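PDB 6P0Y: pyruvate kinase from Cryptosporidium parvum, which probably catalyses the last step of glycolysis, transferring a phosphoryl group from phosphoenolpyruvate to ADP to yield pyruvate and ATP. Local coordinates for residues A505-K510 with L519-R524; P113-G118 with K199-P204; I48-G53 with K68-A73. All coordinates share one frame; numbering follows the deposited sequence.

Contact 1: A505-K510 with L519-R524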
loop_
_atom_site.group_PDB
_atom_site.type_symbol
_atom_site.label_atom_id
_atom_site.label_comp_id
_atom_site.label_asym_id
_atom_site.label_seq_id
_atom_site.Cartn_x
_atom_site.Cartn_y
_atom_site.Cartn_z
ATOM N N ALA A 505 -24.545 5.808 15.987
ATOM C CA ALA A 505 -24.965 5.301 17.312
ATOM C C ALA A 505 -24.588 3.820 17.405
ATOM O O ALA A 505 -24.772 3.097 16.414
ATOM C CB ALA A 505 -26.444 5.515 17.513
ATOM N N VAL A 506 -24.065 3.402 18.557
ATOM C CA VAL A 506 -23.555 2.024 18.812
ATOM C C VAL A 506 -24.044 1.592 20.196
ATOM O O VAL A 506 -23.812 2.340 21.160
ATOM C CB VAL A 506 -22.018 1.992 18.702
ATOM C CG1 VAL A 506 -21.385 0.912 19.567
ATOM C CG2 VAL A 506 -21.574 1.862 17.254
ATOM N N HIS A 507 -24.707 0.439 20.285
ATOM C CA HIS A 507 -25.170 -0.141 21.573
ATOM C C HIS A 507 -25.450 -1.637 21.420
ATOM O O HIS A 507 -25.495 -2.124 20.275
ATOM C CB HIS A 507 -26.379 0.638 22.111
ATOM C CG HIS A 507 -27.574 0.664 21.219
ATOM N ND1 HIS A 507 -28.548 -0.313 21.257
ATOM C CD2 HIS A 507 -27.985 1.566 20.305
ATOM C CE1 HIS A 507 -29.499 -0.026 20.393
ATOM N NE2 HIS A 507 -29.178 1.122 19.794
ATOM N N GLY A 508 -25.600 -2.327 22.552
ATOM C CA GLY A 508 -26.098 -3.712 22.612
ATOM C C GLY A 508 -27.615 -3.742 22.656
ATOM O O GLY A 508 -28.216 -2.728 23.053
ATOM N N VAL A 509 -28.209 -4.854 22.222
ATOM C CA VAL A 509 -29.631 -5.223 22.486
ATOM C C VAL A 509 -29.597 -6.509 23.311
ATOM O O VAL A 509 -28.820 -7.413 22.949
ATOM C CB VAL A 509 -30.425 -5.395 21.178
ATOM C CG1 VAL A 509 -31.857 -5.868 21.420
ATOM C CG2 VAL A 509 -30.400 -4.119 20.347
ATOM N N LYS A 510 -30.379 -6.567 24.391
ATOM C CA LYS A 510 -30.302 -7.659 25.395
ATOM C C LYS A 510 -31.207 -8.823 24.968
ATOM O O LYS A 510 -30.819 -9.981 25.229
ATOM C CB LYS A 510 -30.641 -7.113 26.788
ATOM C CG LYS A 510 -30.359 -8.054 27.954
ATOM C CD LYS A 510 -28.980 -8.707 27.916
ATOM C CE LYS A 510 -28.854 -9.909 28.830
ATOM N NZ LYS A 510 -27.889 -10.904 28.297
ATOM N N LEU A 519 -25.039 -3.598 17.711
ATOM C CA LEU A 519 -25.403 -2.983 16.411
ATOM C C LEU A 519 -24.822 -1.573 16.302
ATOM O O LEU A 519 -24.313 -1.035 17.303
ATOM C CB LEU A 519 -26.926 -2.981 16.243
ATOM C CG LEU A 519 -27.742 -2.254 17.311
ATOM C CD1 LEU A 519 -27.741 -0.751 17.084
ATOM C CD2 LEU A 519 -29.169 -2.777 17.331
ATOM N N MET A 520 -24.910 -1.025 15.092
ATOM C CA MET A 520 -24.399 0.305 14.695
ATOM C C MET A 520 -25.475 0.955 13.825
ATOM O O MET A 520 -25.816 0.366 12.789
ATOM C CB MET A 520 -23.101 0.140 13.900
ATOM C CG MET A 520 -22.473 1.440 13.453
ATOM S SD MET A 520 -21.577 1.222 11.897
ATOM C CE MET A 520 -22.939 1.413 10.747
ATOM N N LYS A 521 -26.024 2.087 14.264
ATOM C CA LYS A 521 -27.045 2.868 13.517
ATOM C C LYS A 521 -26.376 4.100 12.904
ATOM O O LYS A 521 -25.545 4.719 13.595
ATOM C CB LYS A 521 -28.170 3.319 14.452
ATOM C CG LYS A 521 -28.967 2.202 15.104
ATOM C CD LYS A 521 -29.750 2.670 16.310
ATOM C CE LYS A 521 -30.871 1.731 16.693
ATOM N NZ LYS A 521 -31.612 2.232 17.874
ATOM N N ILE A 522 -26.717 4.425 11.658
ATOM C CA ILE A 522 -26.393 5.736 11.025
ATOM C C ILE A 522 -27.659 6.590 11.112
ATOM O O ILE A 522 -28.567 6.377 10.296
ATOM C CB ILE A 522 -25.875 5.559 9.584
ATOM C CG1 ILE A 522 -24.655 4.631 9.563
ATOM C CG2 ILE A 522 -25.588 6.914 8.950
ATOM C CD1 ILE A 522 -23.999 4.461 8.216
ATOM N N VAL A 523 -27.715 7.483 12.105
ATOM C CA VAL A 523 -28.895 8.348 12.410
ATOM C C VAL A 523 -28.596 9.780 11.960
ATOM O O VAL A 523 -27.419 10.084 11.674
ATOM C CB VAL A 523 -29.278 8.305 13.903
ATOM C CG1 VAL A 523 -29.791 6.935 14.311
ATOM C CG2 VAL A 523 -28.141 8.735 14.819
ATOM N N ARG A 524 -29.638 10.614 11.912
ATOM C CA ARG A 524 -29.584 12.049 11.536
ATOM C C ARG A 524 -30.012 12.877 12.752
ATOM O O ARG A 524 -31.043 12.536 13.357
ATOM C CB ARG A 524 -30.498 12.292 10.330
ATOM C CG ARG A 524 -30.215 13.580 9.571
ATOM C CD ARG A 524 -31.242 13.832 8.484
ATOM N NE ARG A 524 -31.064 12.962 7.325
ATOM C CZ ARG A 524 -30.139 13.124 6.378
ATOM N NH1 ARG A 524 -29.278 14.129 6.438
ATOM N NH2 ARG A 524 -30.080 12.272 5.369
#

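Contact 2: P113-G118 with K199-P204. With ADP (adenosine-5'-diphosphate), chain C.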
loop_
_atom_site.group_PDB
_atom_site.type_symbol
_atom_site.label_atom_id
_atom_site.label_comp_id
_atom_site.label_asym_id
_atom_site.label_seq_id
_atom_site.Cartn_x
_atom_site.Cartn_y
_atom_site.Cartn_z
ATOM N N PRO A 113 9.214 6.941 45.508
ATOM C CA PRO A 113 10.597 7.052 45.970
ATOM C C PRO A 113 11.319 8.339 45.545
ATOM O O PRO A 113 12.500 8.275 45.259
ATOM C CB PRO A 113 11.234 5.820 45.309
ATOM C CG PRO A 113 10.507 5.701 43.995
ATOM C CD PRO A 113 9.082 6.103 44.307
ATOM N N GLU A 114 10.619 9.473 45.541
ATOM C CA GLU A 114 11.183 10.785 45.123
ATOM C C GLU A 114 12.174 11.288 46.180
ATOM O O GLU A 114 12.120 10.799 47.328
ATOM C CB GLU A 114 10.068 11.808 44.900
ATOM C CG GLU A 114 9.379 12.250 46.180
ATOM C CD GLU A 114 8.456 13.436 45.999
ATOM O OE1 GLU A 114 7.898 13.575 44.891
ATOM O OE2 GLU A 114 8.307 14.218 46.965
ATOM N N ILE A 115 13.036 12.230 45.788
ATOM C CA ILE A 115 13.960 12.999 46.675
ATOM C C ILE A 115 13.680 14.493 46.465
ATOM O O ILE A 115 13.578 14.912 45.290
ATOM C CB ILE A 115 15.428 12.627 46.378
ATOM C CG1 ILE A 115 15.660 11.121 46.538
ATOM C CG2 ILE A 115 16.388 13.438 47.240
ATOM C CD1 ILE A 115 16.898 10.606 45.855
ATOM N N ARG A 116 13.567 15.260 47.555
ATOM C CA ARG A 116 13.136 16.684 47.556
ATOM C C ARG A 116 14.199 17.566 48.218
ATOM O O ARG A 116 14.801 17.113 49.211
ATOM C CB ARG A 116 11.827 16.836 48.336
ATOM C CG ARG A 116 10.605 16.311 47.607
ATOM C CD ARG A 116 10.047 17.326 46.631
ATOM N NE ARG A 116 9.015 16.736 45.796
ATOM C CZ ARG A 116 8.461 17.317 44.740
ATOM N NH1 ARG A 116 8.823 18.534 44.376
ATOM N NH2 ARG A 116 7.531 16.681 44.054
ATOM N N THR A 117 14.376 18.793 47.717
ATOM C CA THR A 117 15.110 19.885 48.413
ATOM C C THR A 117 14.282 20.290 49.637
ATOM O O THR A 117 13.058 20.080 49.613
ATOM C CB THR A 117 15.404 21.076 47.486
ATOM O OG1 THR A 117 14.172 21.702 47.120
ATOM C CG2 THR A 117 16.167 20.684 46.237
ATOM N N GLY A 118 14.929 20.820 50.676
ATOM C CA GLY A 118 14.248 21.345 51.873
ATOM C C GLY A 118 13.728 22.746 51.636
ATOM O O GLY A 118 13.771 23.203 50.474
ATOM N N LYS A 199 11.625 21.417 45.720
ATOM C CA LYS A 199 11.742 20.931 44.317
ATOM C C LYS A 199 12.382 19.537 44.338
ATOM O O LYS A 199 13.017 19.194 45.354
ATOM C CB LYS A 199 12.559 21.912 43.472
ATOM C CG LYS A 199 11.977 23.315 43.349
ATOM C CD LYS A 199 10.682 23.368 42.578
ATOM C CE LYS A 199 10.439 24.724 41.952
ATOM N NZ LYS A 199 9.190 24.736 41.159
ATOM N N ASN A 200 12.216 18.761 43.264
ATOM C CA ASN A 200 12.671 17.345 43.191
ATOM C C ASN A 200 14.156 17.315 42.807
ATOM O O ASN A 200 14.603 18.234 42.085
ATOM C CB ASN A 200 11.788 16.505 42.258
ATOM C CG ASN A 200 12.125 16.635 40.788
ATOM O OD1 ASN A 200 12.416 17.724 40.300
ATOM N ND2 ASN A 200 12.067 15.528 40.068
ATOM N N MET A 201 14.880 16.299 43.292
ATOM C CA MET A 201 16.295 16.009 42.943
ATOM C C MET A 201 16.377 14.660 42.222
ATOM O O MET A 201 15.671 13.730 42.649
ATOM C CB MET A 201 17.160 15.954 44.204
ATOM C CG MET A 201 17.517 17.323 44.725
ATOM S SD MET A 201 18.661 17.190 46.107
ATOM C CE MET A 201 17.499 17.283 47.465
ATOM N N ASN A 202 17.226 14.567 41.194
ATOM C CA ASN A 202 17.530 13.307 40.463
ATOM C C ASN A 202 19.015 12.976 40.642
ATOM O O ASN A 202 19.849 13.905 40.523
ATOM C CB ASN A 202 17.173 13.398 38.979
ATOM C CG ASN A 202 15.766 13.896 38.732
ATOM O OD1 ASN A 202 14.799 13.152 38.878
ATOM N ND2 ASN A 202 15.647 15.147 38.316
ATOM N N LEU A 203 19.318 11.704 40.922
ATOM C CA LEU A 203 20.689 11.198 41.201
ATOM C C LEU A 203 21.035 10.079 40.224
ATOM O O LEU A 203 20.144 9.431 39.676
ATOM C CB LEU A 203 20.748 10.693 42.647
ATOM C CG LEU A 203 20.255 11.659 43.722
ATOM C CD1 LEU A 203 20.361 11.017 45.095
ATOM C CD2 LEU A 203 21.032 12.968 43.692
ATOM N N PRO A 204 22.343 9.793 40.001
ATOM C CA PRO A 204 22.765 8.697 39.122
ATOM C C PRO A 204 22.221 7.323 39.546
ATOM O O PRO A 204 22.166 7.054 40.737
ATOM C CB PRO A 204 24.300 8.693 39.230
ATOM C CG PRO A 204 24.659 10.080 39.721
ATOM C CD PRO A 204 23.489 10.517 40.577
HETATM P PB ADP C . 6.376 19.037 41.217
HETATM O O1B ADP C . 6.759 18.861 42.675
HETATM O O2B ADP C . 6.817 20.450 40.783
HETATM O O3B ADP C . 6.904 17.975 40.308
HETATM P PA ADP C . 3.752 19.495 40.098
HETATM O O1A ADP C . 2.375 19.287 40.690
HETATM O O2A ADP C . 4.038 18.848 38.797
HETATM O O3A ADP C . 4.784 19.012 41.206
HETATM O "O5'" ADP C . 4.103 21.065 40.063
HETATM C "C5'" ADP C . 3.231 22.188 40.311
HETATM C "C4'" ADP C . 3.722 23.006 41.484
HETATM O "O4'" ADP C . 2.592 23.629 42.135
HETATM C "C3'" ADP C . 4.474 22.246 42.578
HETATM O "O3'" ADP C . 5.879 22.299 42.362
HETATM C "C2'" ADP C . 4.101 23.016 43.846
HETATM O "O2'" ADP C . 4.951 24.142 44.035
HETATM C "C1'" ADP C . 2.662 23.441 43.536
HETATM N N9 ADP C . 1.642 22.469 43.925
HETATM C C8 ADP C . 1.175 21.410 43.191
HETATM N N7 ADP C . 0.257 20.697 43.800
HETATM C C5 ADP C . 0.110 21.330 45.025
HETATM C C6 ADP C . -0.707 21.061 46.144
HETATM N N6 ADP C . -1.596 20.065 46.197
HETATM N N1 ADP C . -0.591 21.875 47.217
HETATM C C2 ADP C . 0.278 22.891 47.165
HETATM N N3 ADP C . 1.090 23.250 46.163
HETATM C C4 ADP C . 0.958 22.424 45.117
#

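Contact 3: I48-G53 with K68-A73. With ADP (adenosine-5'-diphosphate), chain C.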
loop_
_atom_site.group_PDB
_atom_site.type_symbol
_atom_site.label_atom_id
_atom_site.label_comp_id
_atom_site.label_asym_id
_atom_site.label_seq_id
_atom_site.Cartn_x
_atom_site.Cartn_y
_atom_site.Cartn_z
ATOM N N ILE A 48 -7.284 16.868 28.655
ATOM C CA ILE A 48 -6.409 17.802 29.421
ATOM C C ILE A 48 -6.474 17.435 30.906
ATOM O O ILE A 48 -7.589 17.391 31.459
ATOM C CB ILE A 48 -6.819 19.268 29.172
ATOM C CG1 ILE A 48 -6.799 19.615 27.680
ATOM C CG2 ILE A 48 -5.943 20.211 29.985
ATOM C CD1 ILE A 48 -7.252 21.023 27.356
ATOM N N ILE A 49 -5.314 17.172 31.516
ATOM C CA ILE A 49 -5.140 17.024 32.991
ATOM C C ILE A 49 -4.710 18.386 33.544
ATOM O O ILE A 49 -3.750 18.960 33.005
ATOM C CB ILE A 49 -4.118 15.918 33.327
ATOM C CG1 ILE A 49 -4.586 14.549 32.826
ATOM C CG2 ILE A 49 -3.811 15.895 34.821
ATOM C CD1 ILE A 49 -3.532 13.466 32.895
ATOM N N CYS A 50 -5.406 18.882 34.568
ATOM C CA CYS A 50 -5.032 20.099 35.334
ATOM C C CYS A 50 -4.592 19.690 36.742
ATOM O O CYS A 50 -5.400 19.054 37.458
ATOM C CB CYS A 50 -6.192 21.079 35.412
ATOM S SG CYS A 50 -6.742 21.653 33.785
ATOM N N THR A 51 -3.348 20.018 37.106
ATOM C CA THR A 51 -2.807 19.858 38.479
ATOM C C THR A 51 -3.460 20.920 39.365
ATOM O O THR A 51 -3.300 22.116 39.052
ATOM C CB THR A 51 -1.275 19.949 38.499
ATOM O OG1 THR A 51 -0.751 18.933 37.641
ATOM C CG2 THR A 51 -0.697 19.787 39.888
ATOM N N ILE A 52 -4.189 20.491 40.398
ATOM C CA ILE A 52 -4.943 21.385 41.326
ATOM C C ILE A 52 -4.008 21.785 42.469
ATOM O O ILE A 52 -3.360 20.891 43.047
ATOM C CB ILE A 52 -6.233 20.707 41.834
ATOM C CG1 ILE A 52 -7.063 20.127 40.684
ATOM C CG2 ILE A 52 -7.053 21.665 42.684
ATOM C CD1 ILE A 52 -7.298 21.091 39.541
ATOM N N GLY A 53 -3.942 23.086 42.763
ATOM C CA GLY A 53 -3.121 23.662 43.843
ATOM C C GLY A 53 -3.667 25.011 44.304
ATOM O O GLY A 53 -4.782 25.387 43.945
ATOM N N LYS A 68 -12.861 25.873 30.475
ATOM C CA LYS A 68 -11.720 26.069 29.535
ATOM C C LYS A 68 -11.262 24.715 28.973
ATOM O O LYS A 68 -10.552 24.727 27.942
ATOM C CB LYS A 68 -10.562 26.804 30.216
ATOM C CG LYS A 68 -10.864 28.206 30.727
ATOM C CD LYS A 68 -11.377 29.176 29.683
ATOM C CE LYS A 68 -11.895 30.450 30.318
ATOM N NZ LYS A 68 -11.417 31.656 29.605
ATOM N N GLY A 69 -11.631 23.600 29.621
ATOM C CA GLY A 69 -11.576 22.246 29.026
ATOM C C GLY A 69 -10.852 21.203 29.870
ATOM O O GLY A 69 -10.244 20.297 29.262
ATOM N N MET A 70 -10.942 21.270 31.205
ATOM C CA MET A 70 -10.322 20.268 32.118
ATOM C C MET A 70 -11.064 18.932 31.974
ATOM O O MET A 70 -12.290 18.914 32.178
ATOM C CB MET A 70 -10.364 20.716 33.585
ATOM C CG MET A 70 -9.660 19.746 34.532
ATOM S SD MET A 70 -9.531 20.321 36.248
ATOM C CE MET A 70 -11.259 20.529 36.673
ATOM N N SER A 71 -10.337 17.867 31.625
ATOM C CA SER A 71 -10.833 16.467 31.560
ATOM C C SER A 71 -10.654 15.788 32.923
ATOM O O SER A 71 -11.573 15.052 33.344
ATOM C CB SER A 71 -10.126 15.679 30.486
ATOM O OG SER A 71 -10.078 16.402 29.268
ATOM N N VAL A 72 -9.506 16.012 33.570
ATOM C CA VAL A 72 -9.085 15.289 34.807
ATOM C C VAL A 72 -8.420 16.275 35.774
ATOM O O VAL A 72 -7.644 17.133 35.304
ATOM C CB VAL A 72 -8.144 14.121 34.459
ATOM C CG1 VAL A 72 -7.424 13.568 35.681
ATOM C CG2 VAL A 72 -8.881 13.013 33.724
ATOM N N ALA A 73 -8.724 16.143 37.070
ATOM C CA ALA A 73 -8.101 16.902 38.179
ATOM C C ALA A 73 -7.017 16.033 38.826
ATOM O O ALA A 73 -7.335 14.899 39.234
ATOM C CB ALA A 73 -9.154 17.315 39.176
HETATM P PB ADP C . 6.376 19.037 41.217
HETATM O O1B ADP C . 6.759 18.861 42.675
HETATM O O2B ADP C . 6.817 20.450 40.783
HETATM O O3B ADP C . 6.904 17.975 40.308
HETATM P PA ADP C . 3.752 19.495 40.098
HETATM O O1A ADP C . 2.375 19.287 40.690
HETATM O O2A ADP C . 4.038 18.848 38.797
HETATM O O3A ADP C . 4.784 19.012 41.206
HETATM O "O5'" ADP C . 4.103 21.065 40.063
HETATM C "C5'" ADP C . 3.231 22.188 40.311
HETATM C "C4'" ADP C . 3.722 23.006 41.484
HETATM O "O4'" ADP C . 2.592 23.629 42.135
HETATM C "C3'" ADP C . 4.474 22.246 42.578
HETATM O "O3'" ADP C . 5.879 22.299 42.362
HETATM C "C2'" ADP C . 4.101 23.016 43.846
HETATM O "O2'" ADP C . 4.951 24.142 44.035
HETATM C "C1'" ADP C . 2.662 23.441 43.536
HETATM N N9 ADP C . 1.642 22.469 43.925
HETATM C C8 ADP C . 1.175 21.410 43.191
HETATM N N7 ADP C . 0.257 20.697 43.800
HETATM C C5 ADP C . 0.110 21.330 45.025
HETATM C C6 ADP C . -0.707 21.061 46.144
HETATM N N6 ADP C . -1.596 20.065 46.197
HETATM N N1 ADP C . -0.591 21.875 47.217
HETATM C C2 ADP C . 0.278 22.891 47.165
HETATM N N3 ADP C . 1.090 23.250 46.163
HETATM C C4 ADP C . 0.958 22.424 45.117
#

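Contact 1: A505-K510 with L519-R524
Lys521 reaches from Ala505 to the ring of His507. Its CB packs 4.1 Å from Ala505 CB. CG turns to the side of the backbone N (chi1 -62°), and the chain beyond it is extended. CD passes 3.9 Å from His507 NE2, and CE comes to 3.6 Å from the same His507 NE2. At the tip, NZ lies in the ring plane, at the edge, and gives His507 NE2 a weak hydrogen bond of 3.3 Å. Its stronger partner is Cys513 O of the second subunit. The two strands form a beta hairpin on the five-stranded sheet of the C-terminal alpha/beta domain. Leu519 to Ile522 of strand 517-524 also pair antiparallel with a strand of the second subunit, which carries the sheet across the interface. Leu519 meets the imidazole over one face, not at the edge. Its CD1 makes a CH-pi contact 3.9 Å from the His507 ring centroid, offset toward the rim. The other branch, CD2, touches Val509 CG2 at 3.5 Å. His507 ND1 donates to Gly508 O at 3.0 Å, and this bond helps fix the rotation of the ring. On the other face of the sheet, Val506 CG2 meets Met520 CG at 3.9 Å, next to helix 408-422.

Contact 2: P113-G118 with K199-P204
The contact supplies Arg116 to the ADP site; Arg116 and Asn200 form a non-hydrogen-bonded antiparallel pair. The two short strands lie at one end of the mixed sheet inserted between barrel strands 105-109 and 232-235. The Arg116 chain bends at the CB-CG bond (chi2 -83°), swinging its guanidinium toward the ligand. Both NH1 and NH2 donate to ADP O1B, each at 2.7 Å, so one phosphate oxygen takes two bonds. Glu114 takes the neighbouring edge, NE and NH2, in a side-on salt bridge, so NH2 serves both the ligand and the carboxylate. Arg116 NE donates to Glu114 OE2 at 2.9 Å, within the guanidinium plane but from above the carboxylate plane. Arg116 NH2 reaches Glu114 OE1 at 3.2 Å, on the syn side but tilted out of the carboxylate plane. Glu114 OE1 is also held by Ser78 OG, and Arg116 NH1 by Arg198 O, which helps set the group's rotation. Asn200 CB lies over one guanidinium face.

Backbone bonds join the segments: Met201 N to Ile115 O and Thr117 N to Lys199 O, each 2.8 Å. Lys199 N adds a 2.9 Å bond to Thr117 OG1. The side chains of Ile115 and Leu203 cross at about a right angle, with Ile115 CD1 3.6 Å from Leu203 CD1. Strands paired beside the nucleotide phosphates like this are typical of the base of the B domain, the mobile lid of pyruvate kinases.

Contact 3: I48-G53 with K68-A73
The flat carbonyl group of Ile48 takes two donors from segment 68-73. Ser71 N lies in its plane, at 2.8 Å from Ile48 O. Val72 N is tilted 18° out of the plane and bonds the same Ile48 O at 3.2 Å. The contact belongs to the first beta-alpha-beta unit of the TIM barrel, made of strand 47-51, helix 59-68 and strand 72-76. The parallel pairing continues with Cys50 N donating to Val72 O at 2.9 Å. Ser71 adds a side-chain bond: its OG accepts from Ile48 N at 2.9 Å and is also bonded to Gln47 OE1. Gly69 has positive phi and is the C-prime residue of the Schellman motif that ends the helix. Its carbonyl O then lies beside Ile48 CB.

Ile49 and Val72 lie side by side on one face of the sheet, with Ile49 CG1 3.9 Å from Val72 CB. The other face carries Cys50 and Ala73. Met70 CG stands anti to the backbone N (chi1 -177°), and its chain runs alongside Cys50, where Met70 SD lies 3.5 Å from Cys50 CB. Ile52 CG1 meets Ala73 CB at 3.8 Å, close to Ile92 of helix 82-97. At the ligand end, Thr51 OG1 bonds Arg74 NH1, which in turn bonds ADP, and Thr51 CG2 comes within 3.2 Å of ADP O1A in plain contact.

Contacts 2 and 3 both touch ADP, from different parts of the fold. Contact 2 brings Arg116 to the beta-phosphate, while contact 3 passes by the alpha-phosphate and adenine. Their centres are 25 Å apart, and their nearest atoms about 10 Å. Arg74, Asn76 and His79 also bond the nucleotide, and they follow segment 68-73 closely in the chain. Magnesium and potassium ions lie nearer to contact 2, about 6 and 5 Å from the Arg116 side chain. Contact 1 is remote from this site. Its centre is 32 Å from that of contact 3 and 52 Å from that of contact 2, and it faces another subunit instead.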